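Local atomic coordinates of DNA polymerase (Pyrobaculum calidifontis, PDB entry 5MDN), a protein that probably catalyses template-directed DNA synthesis in replication, adding deoxyribonucleotides from their triphosphates to a growing DNA chain with release of diphosphate. Residues V200-G205 and T328-V333; V546-R551 and D573-Y578; I554-G559 and L564-S569. All blocks are in the same frame, centred on the assembly; numbering follows the deposited sequence.

Contact 1 of 3, residues V200-G205 and T328-V333; sequences VFEAEG and TLMRYV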
loop_
_atom_site.group_PDB
_atom_site.type_symbol
_atom_site.label_atom_id
_atom_site.label_comp_id
_atom_site.label_asym_id
_atom_site.label_seq_id
_atom_site.Cartn_x
_atom_site.Cartn_y
_atom_site.Cartn_z
ATOM N N VAL A 200 10.856 -26.897 -3.748
ATOM C CA VAL A 200 10.334 -26.849 -2.388
ATOM C C VAL A 200 11.351 -27.516 -1.476
ATOM O O VAL A 200 11.679 -28.695 -1.664
ATOM C CB VAL A 200 8.968 -27.539 -2.263
ATOM C CG1 VAL A 200 8.347 -27.233 -0.908
ATOM C CG2 VAL A 200 8.049 -27.101 -3.388
ATOM N N PHE A 201 11.847 -26.772 -0.496
ATOM C CA PHE A 201 12.761 -27.302 0.505
ATOM C C PHE A 201 11.951 -27.666 1.743
ATOM O O PHE A 201 11.379 -26.787 2.397
ATOM C CB PHE A 201 13.852 -26.285 0.841
ATOM C CG PHE A 201 14.537 -25.705 -0.363
ATOM C CD1 PHE A 201 15.466 -26.447 -1.076
ATOM C CD2 PHE A 201 14.261 -24.414 -0.775
ATOM C CE1 PHE A 201 16.101 -25.909 -2.183
ATOM C CE2 PHE A 201 14.891 -23.872 -1.878
ATOM C CZ PHE A 201 15.811 -24.619 -2.584
ATOM N N GLU A 202 11.903 -28.956 2.064
ATOM C CA GLU A 202 11.214 -29.436 3.250
ATOM C C GLU A 202 12.227 -29.820 4.316
ATOM O O GLU A 202 13.342 -30.256 4.017
ATOM C CB GLU A 202 10.329 -30.651 2.950
ATOM C CG GLU A 202 9.926 -30.837 1.503
ATOM C CD GLU A 202 9.148 -32.126 1.296
ATOM O OE1 GLU A 202 8.445 -32.556 2.235
ATOM O OE2 GLU A 202 9.252 -32.716 0.202
ATOM N N ALA A 203 11.820 -29.661 5.568
ATOM C CA ALA A 203 12.669 -29.989 6.695
ATOM C C ALA A 203 12.698 -31.497 6.944
ATOM O O ALA A 203 11.917 -32.272 6.384
ATOM C CB ALA A 203 12.181 -29.249 7.942
ATOM N N GLU A 204 13.621 -31.903 7.813
ATOM C CA GLU A 204 13.561 -33.204 8.462
ATOM C C GLU A 204 12.857 -33.046 9.798
ATOM O O GLU A 204 13.277 -32.231 10.627
ATOM C CB GLU A 204 14.948 -33.797 8.702
ATOM C CG GLU A 204 15.752 -34.023 7.465
ATOM C CD GLU A 204 16.887 -35.009 7.658
ATOM O OE1 GLU A 204 16.846 -35.823 8.611
ATOM O OE2 GLU A 204 17.822 -34.966 6.834
ATOM N N GLY A 205 11.794 -33.831 9.995
ATOM C CA GLY A 205 10.955 -33.821 11.181
ATOM C C GLY A 205 11.449 -32.998 12.352
ATOM O O GLY A 205 12.176 -33.500 13.215
ATOM N N THR A 328 -0.403 -33.104 0.206
ATOM C CA THR A 328 -1.374 -32.059 -0.093
ATOM C C THR A 328 -1.007 -30.738 0.568
ATOM O O THR A 328 -1.397 -29.675 0.069
ATOM C CB THR A 328 -2.787 -32.498 0.318
ATOM O OG1 THR A 328 -3.749 -31.903 -0.564
ATOM C CG2 THR A 328 -3.109 -32.080 1.746
ATOM N N LEU A 329 -0.273 -30.781 1.685
ATOM C CA LEU A 329 0.289 -29.558 2.245
ATOM C C LEU A 329 1.329 -28.959 1.310
ATOM O O LEU A 329 1.496 -27.735 1.268
ATOM C CB LEU A 329 0.907 -29.838 3.615
ATOM C CG LEU A 329 1.585 -28.659 4.321
ATOM C CD1 LEU A 329 0.567 -27.592 4.696
ATOM C CD2 LEU A 329 2.357 -29.128 5.545
ATOM N N MET A 330 2.028 -29.805 0.550
ATOM C CA MET A 330 2.979 -29.307 -0.436
ATOM C C MET A 330 2.264 -28.555 -1.551
ATOM O O MET A 330 2.625 -27.418 -1.876
ATOM C CB MET A 330 3.785 -30.473 -1.009
ATOM C CG MET A 330 5.054 -30.070 -1.733
ATOM S SD MET A 330 5.872 -31.485 -2.491
ATOM C CE MET A 330 7.578 -31.158 -2.061
ATOM N N ARG A 331 1.222 -29.161 -2.127
ATOM C CA ARG A 331 0.504 -28.507 -3.216
ATOM C C ARG A 331 -0.169 -27.223 -2.751
ATOM O O ARG A 331 -0.318 -26.280 -3.537
ATOM C CB ARG A 331 -0.507 -29.467 -3.836
ATOM C CG ARG A 331 -1.154 -28.908 -5.084
ATOM C CD ARG A 331 -0.984 -29.864 -6.247
ATOM N NE ARG A 331 -1.096 -29.173 -7.530
ATOM C CZ ARG A 331 -0.601 -29.635 -8.674
ATOM N NH1 ARG A 331 0.043 -30.795 -8.702
ATOM N NH2 ARG A 331 -0.750 -28.938 -9.792
ATOM N N TYR A 332 -0.583 -27.168 -1.485
ATOM C CA TYR A 332 -1.021 -25.903 -0.907
ATOM C C TYR A 332 0.091 -24.863 -0.993
ATOM O O TYR A 332 -0.148 -23.707 -1.360
ATOM C CB TYR A 332 -1.457 -26.119 0.544
ATOM C CG TYR A 332 -1.797 -24.851 1.302
ATOM C CD1 TYR A 332 -3.009 -24.199 1.102
ATOM C CD2 TYR A 332 -0.910 -24.315 2.227
ATOM C CE1 TYR A 332 -3.320 -23.042 1.796
ATOM C CE2 TYR A 332 -1.213 -23.162 2.924
ATOM C CZ TYR A 332 -2.420 -22.530 2.706
ATOM O OH TYR A 332 -2.729 -21.381 3.396
ATOM N N VAL A 333 1.316 -25.262 -0.647
ATOM C CA VAL A 333 2.451 -24.348 -0.718
ATOM C C VAL A 333 2.762 -23.984 -2.169
ATOM O O VAL A 333 3.091 -22.831 -2.473
ATOM C CB VAL A 333 3.665 -24.967 -0.000
ATOM C CG1 VAL A 333 4.928 -24.210 -0.327
ATOM C CG2 VAL A 333 3.433 -24.997 1.499
#
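M330 reaches from helix 326-356 to V200 and E202 on strand 198-202, an outermost strand of the RNase H-like sheet of the exonuclease domain. Its CB leaves the helix toward the strand, but the branch runs on before it touches. CG stands anti to the backbone N (chi1 -163°), which carries the chain off the helix, and M330 CG passes V200 CG1 at 4.4 Å. SD comes next, and a bend at chi3 (-137°) swings the methyl over to the strand. CE does the real work: it packs against CB of V200 at 3.9 Å and lies beside the E202 carboxylate, whose chain crosses the methionine at about a right angle. M188 on the neighbouring strand 186-193 touches both M330 and E202, so the methionine side chain touches residues of two strands. V200 also rests on L334, one helical turn beyond M330. No hydrogen bond joins the two segments, and the contact is small and near the surface. The V200 side chain is about 9 Å from that of D169, a magnesium-binding residue whose ion is not bound to this chain here. On the glutamate side, M330 CE meets E202 OE2 at 3.2 Å, carbon against oxygen.

Contact 2 of 3, residues V546-R551 and D573-Y578; sequences VEYAKR and DRLVKY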
loop_
_atom_site.group_PDB
_atom_site.type_symbol
_atom_site.label_atom_id
_atom_site.label_comp_id
_atom_site.label_asym_id
_atom_site.label_seq_id
_atom_site.Cartn_x
_atom_site.Cartn_y
_atom_site.Cartn_z
ATOM N N VAL A 546 -25.203 16.550 -12.017
ATOM C CA VAL A 546 -26.393 15.798 -11.624
ATOM C C VAL A 546 -27.650 16.464 -12.175
ATOM O O VAL A 546 -28.602 15.785 -12.577
ATOM C CB VAL A 546 -26.457 15.607 -10.094
ATOM C CG1 VAL A 546 -25.137 15.057 -9.567
ATOM C CG2 VAL A 546 -26.841 16.890 -9.370
ATOM N N GLU A 547 -27.678 17.801 -12.202
ATOM C CA GLU A 547 -28.828 18.502 -12.764
ATOM C C GLU A 547 -28.909 18.304 -14.273
ATOM O O GLU A 547 -30.003 18.136 -14.824
ATOM C CB GLU A 547 -28.761 19.988 -12.415
ATOM C CG GLU A 547 -29.815 20.841 -13.107
ATOM C CD GLU A 547 -31.232 20.387 -12.804
ATOM O OE1 GLU A 547 -31.484 19.922 -11.672
ATOM O OE2 GLU A 547 -32.094 20.492 -13.703
ATOM N N TYR A 548 -27.762 18.317 -14.957
ATOM C CA TYR A 548 -27.766 18.049 -16.391
ATOM C C TYR A 548 -28.104 16.593 -16.684
ATOM O O TYR A 548 -28.732 16.300 -17.707
ATOM C CB TYR A 548 -26.414 18.417 -17.004
ATOM C CG TYR A 548 -26.382 18.303 -18.513
ATOM C CD1 TYR A 548 -26.771 19.367 -19.317
ATOM C CD2 TYR A 548 -25.960 17.133 -19.134
ATOM C CE1 TYR A 548 -26.745 19.269 -20.695
ATOM C CE2 TYR A 548 -25.932 17.025 -20.511
ATOM C CZ TYR A 548 -26.324 18.096 -21.287
ATOM O OH TYR A 548 -26.295 17.993 -22.659
ATOM N N ALA A 549 -27.694 15.671 -15.807
ATOM C CA ALA A 549 -28.038 14.265 -15.995
ATOM C C ALA A 549 -29.548 14.065 -15.986
ATOM O O ALA A 549 -30.078 13.230 -16.726
ATOM C CB ALA A 549 -27.376 13.413 -14.912
ATOM N N LYS A 550 -30.253 14.823 -15.144
ATOM C CA LYS A 550 -31.706 14.730 -15.067
ATOM C C LYS A 550 -32.364 15.224 -16.349
ATOM O O LYS A 550 -33.473 14.792 -16.684
ATOM C CB LYS A 550 -32.176 15.533 -13.858
ATOM C CG LYS A 550 -31.704 14.939 -12.541
ATOM C CD LYS A 550 -32.399 15.562 -11.336
ATOM C CE LYS A 550 -31.754 15.045 -10.054
ATOM N NZ LYS A 550 -32.013 15.931 -8.888
ATOM N N ARG A 551 -31.703 16.130 -17.076
ATOM C CA ARG A 551 -32.234 16.563 -18.361
ATOM C C ARG A 551 -32.216 15.426 -19.369
ATOM O O ARG A 551 -32.994 15.440 -20.328
ATOM C CB ARG A 551 -31.439 17.755 -18.891
ATOM C CG ARG A 551 -31.559 19.012 -18.041
ATOM C CD ARG A 551 -30.942 20.228 -18.725
ATOM N NE ARG A 551 -31.658 20.620 -19.935
ATOM C CZ ARG A 551 -31.288 20.287 -21.167
ATOM N NH1 ARG A 551 -30.202 19.550 -21.362
ATOM N NH2 ARG A 551 -32.005 20.691 -22.206
ATOM N N ASP A 573 -23.441 8.237 -22.590
ATOM C CA ASP A 573 -22.415 8.726 -23.506
ATOM C C ASP A 573 -22.527 10.229 -23.719
ATOM O O ASP A 573 -21.514 10.908 -23.928
ATOM C CB ASP A 573 -22.528 7.999 -24.845
ATOM C CG ASP A 573 -22.401 6.495 -24.705
ATOM O OD1 ASP A 573 -21.541 6.047 -23.918
ATOM O OD2 ASP A 573 -23.158 5.765 -25.382
ATOM N N ARG A 574 -23.746 10.764 -23.669
ATOM C CA ARG A 574 -23.940 12.204 -23.783
ATOM C C ARG A 574 -23.588 12.925 -22.489
ATOM O O ARG A 574 -23.093 14.056 -22.529
ATOM C CB ARG A 574 -25.388 12.494 -24.180
ATOM C CG ARG A 574 -25.793 11.837 -25.489
ATOM C CD ARG A 574 -27.121 12.351 -26.007
ATOM N NE ARG A 574 -27.789 11.335 -26.816
ATOM C CZ ARG A 574 -28.677 10.469 -26.340
ATOM N NH1 ARG A 574 -29.013 10.499 -25.058
ATOM N NH2 ARG A 574 -29.232 9.570 -27.143
ATOM N N LEU A 575 -23.842 12.293 -21.340
ATOM C CA LEU A 575 -23.424 12.875 -20.068
ATOM C C LEU A 575 -21.906 12.946 -19.965
ATOM O O LEU A 575 -21.356 13.942 -19.483
ATOM C CB LEU A 575 -24.002 12.070 -18.904
ATOM C CG LEU A 575 -23.584 12.532 -17.506
ATOM C CD1 LEU A 575 -23.999 13.978 -17.276
ATOM C CD2 LEU A 575 -24.163 11.623 -16.433
ATOM N N VAL A 576 -21.211 11.899 -20.415
ATOM C CA VAL A 576 -19.752 11.901 -20.372
ATOM C C VAL A 576 -19.192 12.927 -21.349
ATOM O O VAL A 576 -18.279 13.692 -21.017
ATOM C CB VAL A 576 -19.207 10.491 -20.662
ATOM C CG1 VAL A 576 -17.689 10.514 -20.773
ATOM C CG2 VAL A 576 -19.653 9.517 -19.584
ATOM N N LYS A 577 -19.729 12.955 -22.569
ATOM C CA LYS A 577 -19.285 13.937 -23.551
ATOM C C LYS A 577 -19.627 15.357 -23.114
ATOM O O LYS A 577 -18.936 16.307 -23.499
ATOM C CB LYS A 577 -19.891 13.608 -24.916
ATOM C CG LYS A 577 -19.132 14.192 -26.096
ATOM C CD LYS A 577 -19.630 13.597 -27.406
ATOM C CE LYS A 577 -18.762 14.030 -28.576
ATOM N NZ LYS A 577 -18.911 13.107 -29.736
ATOM N N TYR A 578 -20.690 15.520 -22.320
ATOM C CA TYR A 578 -21.024 16.831 -21.769
ATOM C C TYR A 578 -19.930 17.325 -20.828
ATOM O O TYR A 578 -19.468 18.466 -20.943
ATOM C CB TYR A 578 -22.372 16.765 -21.048
ATOM C CG TYR A 578 -22.679 17.954 -20.162
ATOM C CD1 TYR A 578 -23.148 19.147 -20.698
ATOM C CD2 TYR A 578 -22.523 17.872 -18.783
ATOM C CE1 TYR A 578 -23.435 20.232 -19.886
ATOM C CE2 TYR A 578 -22.810 18.948 -17.966
ATOM C CZ TYR A 578 -23.266 20.126 -18.522
ATOM O OH TYR A 578 -23.551 21.200 -17.709
#
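The OH of Y578, whose ring lies flat on that of Y548, is hydrogen-bonded to D544 OD1, one turn before Y548 on helix 528-551. That bond ties helix 572-583 to its neighbour and helps to hold the Y578 ring in place. The stack itself is close to parallel, with the planes at 5° and the ring centroids 3.5 Å apart. With the centroids little farther apart than the planes, the rings are hardly slipped; Y578 CD1 stands 3.3 Å above the Y548 plane. They are turned within their planes, however: the CG-to-OH directions diverge by about 130°, which leaves the two OH atoms of Y548 and Y578 6.5 Å apart. Both tyrosines hold CG anti to the backbone N, and each ring is thereby carried across the gap between the helices. Y548 CB joins in as well, an off-centre CH-pi donor 4.2 Å from the Y578 centroid.

Beneath the stack the contact turns aliphatic. L575 sends CD1 to the edge of the Y548 ring, near its plane, with CD2 of Y548 the atom it meets. The other branch, CD2, packs on CB of A549 at 4.0 Å. A549 and L575 are where the two backbones come nearest, the small alanine letting the leucine branches lie close to the helix. L575 also touches I554, so this inner side of the pair faces the sheet, while the tyrosines lie farther out and are partly exposed.

The local axes approach to 10.1 Å and run broadly antiparallel at 144°. Two helices that flank a beta hairpin in sequence and pack together on one face of its antiparallel sheet are the alpha/beta arrangement of the palm in family B polymerases.

Contact 3 of 3, residues I554-G559 and L564-S569; sequences IEVIYG and LFVKKS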
loop_
_atom_site.group_PDB
_atom_site.type_symbol
_atom_site.label_atom_id
_atom_site.label_comp_id
_atom_site.label_asym_id
_atom_site.label_seq_id
_atom_site.Cartn_x
_atom_site.Cartn_y
_atom_site.Cartn_z
ATOM N N ILE A 554 -31.418 9.798 -17.173
ATOM C CA ILE A 554 -30.377 9.146 -16.383
ATOM C C ILE A 554 -30.700 9.287 -14.900
ATOM O O ILE A 554 -30.680 10.397 -14.352
ATOM C CB ILE A 554 -28.989 9.722 -16.692
ATOM C CG1 ILE A 554 -28.624 9.471 -18.155
ATOM C CG2 ILE A 554 -27.942 9.119 -15.764
ATOM C CD1 ILE A 554 -27.284 10.043 -18.558
ATOM N N GLU A 555 -30.998 8.160 -14.254
ATOM C CA GLU A 555 -31.195 8.114 -12.810
ATOM C C GLU A 555 -29.845 8.113 -12.100
ATOM O O GLU A 555 -28.933 7.375 -12.486
ATOM C CB GLU A 555 -32.001 6.874 -12.422
ATOM C CG GLU A 555 -32.451 6.850 -10.972
ATOM C CD GLU A 555 -32.837 5.457 -10.508
ATOM O OE1 GLU A 555 -32.657 4.499 -11.290
ATOM O OE2 GLU A 555 -33.320 5.319 -9.364
ATOM N N VAL A 556 -29.715 8.938 -11.064
ATOM C CA VAL A 556 -28.489 9.039 -10.279
ATOM C C VAL A 556 -28.774 8.463 -8.898
ATOM O O VAL A 556 -29.495 9.070 -8.096
ATOM C CB VAL A 556 -27.981 10.483 -10.188
ATOM C CG1 VAL A 556 -26.770 10.559 -9.271
ATOM C CG2 VAL A 556 -27.636 11.009 -11.573
ATOM N N ILE A 557 -28.211 7.285 -8.621
ATOM C CA ILE A 557 -28.475 6.602 -7.358
ATOM C C ILE A 557 -27.570 7.123 -6.248
ATOM O O ILE A 557 -27.995 7.249 -5.094
ATOM C CB ILE A 557 -28.295 5.086 -7.548
ATOM C CG1 ILE A 557 -29.057 4.600 -8.782
ATOM C CG2 ILE A 557 -28.725 4.334 -6.301
ATOM C CD1 ILE A 557 -28.569 3.264 -9.301
ATOM N N TYR A 558 -26.322 7.444 -6.577
ATOM C CA TYR A 558 -25.339 7.836 -5.580
ATOM C C TYR A 558 -24.364 8.813 -6.212
ATOM O O TYR A 558 -24.076 8.735 -7.409
ATOM C CB TYR A 558 -24.603 6.608 -5.021
ATOM C CG TYR A 558 -23.389 6.917 -4.171
ATOM C CD1 TYR A 558 -23.511 7.114 -2.802
ATOM C CD2 TYR A 558 -22.119 6.984 -4.733
ATOM C CE1 TYR A 558 -22.406 7.387 -2.019
ATOM C CE2 TYR A 558 -21.009 7.257 -3.957
ATOM C CZ TYR A 558 -21.158 7.457 -2.602
ATOM O OH TYR A 558 -20.056 7.728 -1.824
ATOM N N GLY A 559 -23.870 9.745 -5.403
ATOM C CA GLY A 559 -22.860 10.668 -5.871
ATOM C C GLY A 559 -22.079 11.310 -4.746
ATOM O O GLY A 559 -22.645 12.015 -3.907
ATOM N N LEU A 564 -19.889 9.236 -9.067
ATOM C CA LEU A 564 -21.335 9.106 -8.934
ATOM C C LEU A 564 -21.813 7.863 -9.671
ATOM O O LEU A 564 -21.279 7.510 -10.726
ATOM C CB LEU A 564 -22.080 10.364 -9.429
ATOM C CG LEU A 564 -21.804 11.097 -10.746
ATOM C CD1 LEU A 564 -22.152 10.273 -11.974
ATOM C CD2 LEU A 564 -22.572 12.410 -10.761
ATOM N N PHE A 565 -22.809 7.195 -9.097
ATOM C CA PHE A 565 -23.371 5.973 -9.658
ATOM C C PHE A 565 -24.631 6.334 -10.434
ATOM O O PHE A 565 -25.490 7.059 -9.922
ATOM C CB PHE A 565 -23.705 4.952 -8.566
ATOM C CG PHE A 565 -22.505 4.406 -7.815
ATOM C CD1 PHE A 565 -21.347 5.151 -7.648
ATOM C CD2 PHE A 565 -22.558 3.139 -7.257
ATOM C CE1 PHE A 565 -20.266 4.641 -6.952
ATOM C CE2 PHE A 565 -21.480 2.624 -6.562
ATOM C CZ PHE A 565 -20.334 3.376 -6.409
ATOM N N VAL A 566 -24.745 5.827 -11.661
ATOM C CA VAL A 566 -25.891 6.115 -12.516
ATOM C C VAL A 566 -26.401 4.820 -13.132
ATOM O O VAL A 566 -25.685 3.820 -13.229
ATOM C CB VAL A 566 -25.562 7.140 -13.627
ATOM C CG1 VAL A 566 -25.139 8.470 -13.022
ATOM C CG2 VAL A 566 -24.477 6.599 -14.548
ATOM N N LYS A 567 -27.664 4.854 -13.551
ATOM C CA LYS A 567 -28.274 3.710 -14.209
ATOM C C LYS A 567 -27.758 3.587 -15.639
ATOM O O LYS A 567 -27.591 4.587 -16.344
ATOM C CB LYS A 567 -29.797 3.849 -14.200
ATOM C CG LYS A 567 -30.542 2.634 -14.728
ATOM C CD LYS A 567 -30.530 1.492 -13.724
ATOM C CE LYS A 567 -31.719 1.552 -12.781
ATOM N NZ LYS A 567 -32.730 0.509 -13.125
ATOM N N LYS A 568 -27.507 2.352 -16.065
ATOM C CA LYS A 568 -26.930 2.102 -17.381
ATOM C C LYS A 568 -27.953 2.407 -18.470
ATOM O O LYS A 568 -29.053 1.845 -18.476
ATOM C CB LYS A 568 -26.460 0.654 -17.482
ATOM C CG LYS A 568 -25.795 0.294 -18.803
ATOM C CD LYS A 568 -25.385 -1.172 -18.824
ATOM C CE LYS A 568 -24.733 -1.566 -20.141
ATOM N NZ LYS A 568 -23.343 -1.046 -20.260
ATOM N N SER A 569 -27.590 3.297 -19.389
ATOM C CA SER A 569 -28.431 3.616 -20.531
ATOM C C SER A 569 -27.544 4.070 -21.680
ATOM O O SER A 569 -26.329 4.214 -21.535
ATOM C CB SER A 569 -29.466 4.694 -20.185
ATOM O OG SER A 569 -28.836 5.931 -19.905
#
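A beta hairpin of the polymerase palm joins strands 556-560 and 563-567, and its pairing is broken by a classic beta bulge at I557 and Y558, both set against F565. F565 O receives I557 N at 3.0 Å, tilted from the carbonyl plane, and a weak, longer bond from Y558 N. I557 makes this possible by taking a helix-like backbone turn (psi -37°) in the middle of the strand. On the turn side F565 N donates to Y558 O, from above the carbonyl plane. Beyond the bulge, K567 N bonds E555 O at 3.0 Å, with the donor in the carbonyl plane and an N-H...O angle of 159°.

The tight end of this hairpin, residues 558 to 563, spells YGDTDS, the motif C signature of family B polymerases, whose aspartates in relatives hold the catalytic metals. Y558 opens it, its OH hydrogen-bonded to D560 OD2. Its ring puts an edge against the face of F565 in a T-shaped pair: CD2 of Y558 lies 3.5 Å from CD1 of F565, and the planes meet at 73°. Different first torsions, with Y558 CG anti to the backbone N and F565 CG anti to the carbonyl carbon, turn the rings across one another although both side chains leave the same face of the sheet. F565 meets a second ring, that of Y605, also edge to face.

The face that carries V556, V566 and L564 is aliphatic. V556 CG2 packs on V566 CG1 at 3.8 Å, and L564 sets its CB over CA of G559. From the loop before the strand, I554 CG2 comes across to V566 CB. At the end away from the turn K567 curls back, placing CE 3.4 Å from E555 OE1, while its NZ stays beyond salt-bridge range of that oxygen at 4.4 Å.

Contact 1 comes first along the chain, in the exonuclease domain, and closes long before the others open. Its centre lies 58 Å from that of contact 2 and 51 Å from that of contact 3, with no touch to either. Contacts 2 and 3 share the palm, their centres 10 Å apart. Contact 3 is nested inside the loop that contact 2 closes: helix 528-551, the two hairpin strands and helix 572-583 follow one another. They meet as A549 packs on V556 and V546 on L564, so the helix pair backs the sheet that carries the polymerase signature. The exonuclease and polymerase modules, which in relatives edit and synthesise, thus sit far apart in one chain.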